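Local coordinates for hyaluronidase (Thermobaculum terrenum, PDB 5DIY), which probably removes O-linked N-acetylglucosamine from modified proteins by hydrolysis, as a family 84 glycoside hydrolase, with the likely proton donor mutated in this form, at residues V121-I126 and C164-C169. Residues are numbered along the deposited sequence; the frame is centred on the assembly and turned at random.
Sequences VPFDLI and CPTFYC. With NAG (2-acetamido-2-deoxy-beta-D-glucopyranose), chain E.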
# COMPACT_ATOMS: atom_id res chain seq x y z
N VAL C 121 3.06 13.92 13.88
CA VAL C 121 3.06 14.62 15.16
C VAL C 121 2.58 16.04 14.87
O VAL C 121 2.50 16.43 13.69
CB VAL C 121 4.46 14.62 15.83
CG1 VAL C 121 4.95 13.20 16.03
CG2 VAL C 121 5.47 15.46 15.04
N PRO C 122 2.23 16.82 15.92
CA PRO C 122 1.84 18.22 15.68
C PRO C 122 2.94 19.05 15.01
O PRO C 122 4.13 18.85 15.30
CB PRO C 122 1.55 18.75 17.09
CG PRO C 122 1.15 17.54 17.86
CD PRO C 122 2.02 16.44 17.32
N PHE C 123 2.54 19.97 14.14
CA PHE C 123 3.48 20.77 13.34
C PHE C 123 4.24 21.83 14.14
O PHE C 123 5.20 22.41 13.63
CB PHE C 123 2.77 21.45 12.15
CG PHE C 123 2.11 20.49 11.17
CD1 PHE C 123 2.70 19.26 10.83
CD2 PHE C 123 0.91 20.84 10.55
CE1 PHE C 123 2.08 18.41 9.91
CE2 PHE C 123 0.30 19.99 9.64
CZ PHE C 123 0.88 18.77 9.32
N ASP C 124 3.83 22.08 15.38
CA ASP C 124 4.47 23.08 16.25
C ASP C 124 4.81 22.47 17.60
O ASP C 124 4.34 21.38 17.94
CB ASP C 124 3.56 24.32 16.41
CG ASP C 124 2.09 23.96 16.59
OD1 ASP C 124 1.78 22.87 17.10
OD2 ASP C 124 1.24 24.79 16.20
N LEU C 125 5.62 23.20 18.37
CA LEU C 125 6.16 22.72 19.64
C LEU C 125 5.07 22.66 20.73
O LEU C 125 4.39 23.65 20.99
CB LEU C 125 7.33 23.60 20.10
CG LEU C 125 8.55 23.60 19.18
CD1 LEU C 125 9.47 24.78 19.47
CD2 LEU C 125 9.32 22.29 19.29
N ILE C 126 4.93 21.49 21.34
CA ILE C 126 3.91 21.22 22.36
C ILE C 126 4.27 21.84 23.71
O ILE C 126 3.40 22.43 24.37
CB ILE C 126 3.67 19.69 22.52
CG1 ILE C 126 3.08 19.11 21.23
CG2 ILE C 126 2.76 19.37 23.70
CD1 ILE C 126 3.09 17.60 21.15
N CYS C 164 13.04 10.58 10.30
CA CYS C 164 11.89 10.91 9.47
C CYS C 164 11.41 12.29 9.89
O CYS C 164 11.08 12.50 11.06
CB CYS C 164 10.75 9.90 9.61
SG CYS C 164 9.42 10.17 8.40
N PRO C 165 11.38 13.25 8.94
CA PRO C 165 10.89 14.58 9.28
C PRO C 165 9.39 14.62 9.50
O PRO C 165 8.67 13.71 9.08
CB PRO C 165 11.28 15.43 8.08
CG PRO C 165 11.51 14.48 6.95
CD PRO C 165 11.77 13.13 7.53
N THR C 166 8.93 15.66 10.18
CA THR C 166 7.50 15.90 10.41
C THR C 166 6.79 16.31 9.12
O THR C 166 5.63 15.99 8.92
CB THR C 166 7.31 16.94 11.53
OG1 THR C 166 7.96 16.47 12.72
CG2 THR C 166 5.84 17.18 11.83
N PHE C 167 7.52 16.99 8.24
CA PHE C 167 7.08 17.24 6.86
C PHE C 167 7.91 16.34 5.95
O PHE C 167 9.08 16.63 5.69
CB PHE C 167 7.25 18.72 6.52
CG PHE C 167 6.34 19.63 7.32
CD1 PHE C 167 6.73 20.09 8.57
CD2 PHE C 167 5.09 19.99 6.83
CE1 PHE C 167 5.89 20.91 9.32
CE2 PHE C 167 4.24 20.81 7.58
CZ PHE C 167 4.65 21.27 8.82
N TYR C 168 7.29 15.25 5.50
CA TYR C 168 7.99 14.15 4.80
C TYR C 168 7.53 13.90 3.35
O TYR C 168 7.99 12.95 2.72
CB TYR C 168 7.88 12.84 5.61
CG TYR C 168 6.47 12.40 5.95
CD1 TYR C 168 5.68 11.71 5.03
CD2 TYR C 168 5.94 12.64 7.21
CE1 TYR C 168 4.39 11.30 5.36
CE2 TYR C 168 4.66 12.24 7.55
CZ TYR C 168 3.89 11.56 6.63
OH TYR C 168 2.62 11.18 6.99
N CYS C 169 6.65 14.75 2.83
CA CYS C 169 6.16 14.63 1.47
C CYS C 169 5.71 15.98 0.94
O CYS C 169 5.67 16.96 1.68
CB CYS C 169 4.99 13.65 1.41
SG CYS C 169 3.52 14.13 2.36
C1 NAG E . 2.03 7.68 7.02
C2 NAG E . 3.02 6.98 7.98
C3 NAG E . 3.13 5.47 7.76
C4 NAG E . 1.87 4.92 7.13
C5 NAG E . 1.69 5.56 5.76
C6 NAG E . 0.43 5.08 5.03
C7 NAG E . 5.10 7.74 6.87
C8 NAG E . 6.41 8.43 7.11
N2 NAG E . 4.32 7.62 7.95
O3 NAG E . 3.38 4.84 9.02
O4 NAG E . 1.97 3.51 6.95
O5 NAG E . 1.74 6.99 5.80
O6 NAG E . -0.75 5.25 5.82
O7 NAG E . 4.77 7.32 5.77
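V121 meets T166 through a single branch: CG1 stands anti to the carbonyl carbon (chi1 -57°), which leaves V121 CG2 between the backbone N and the carbonyl carbon, 3.6 Å from T166 OG1. The same methyl sits 3.7 Å from T166 CG2, the two side chains crossing at about a right angle. T166 OG1 has its polar partners outside the two segments, the carbonyl of F118 and the side-chain amide of Q141, which grip this buried hydroxyl while V121 gives it apolar packing. Past P122, F123 meets T166 as well and adds F167. T166 CG2 lies at the edge of the F123 ring, near its plane, 3.9 Å from F123 CD1, while F167 comes over one face. The rings form an offset stack, with centroids 4.6 Å apart and planes at 29°. F167 CZ makes the closest approach, 3.4 Å from F123 CD1. The pairing illustrates how a TIM barrel joins neighbouring loops at the C-terminal ends of its strands: here the loops follow strands 113-117 and 160-164, the fourth and fifth of eight. Apolar packing does the joining, without a direct hydrogen bond between the segments, and F167 also meets the ring of Y176. On the sugar side of the 164-169 loop, Y168 lays one face under the N-acetyl group, with NAG C8 3.8 Å above the plane and over the ring centre; C164 SG adds a further contact to that methyl, 3.7 Å from C8. Y168 OH stands 3.5 Å from NAG C1 and hydrogen-bonds to OD1 of N120, the engineered residue at the predicted proton-donor position. An alanine in place of Y168 would probably leave the acetamide methyl without its aromatic floor and N120 OD1 without its hydroxyl partner.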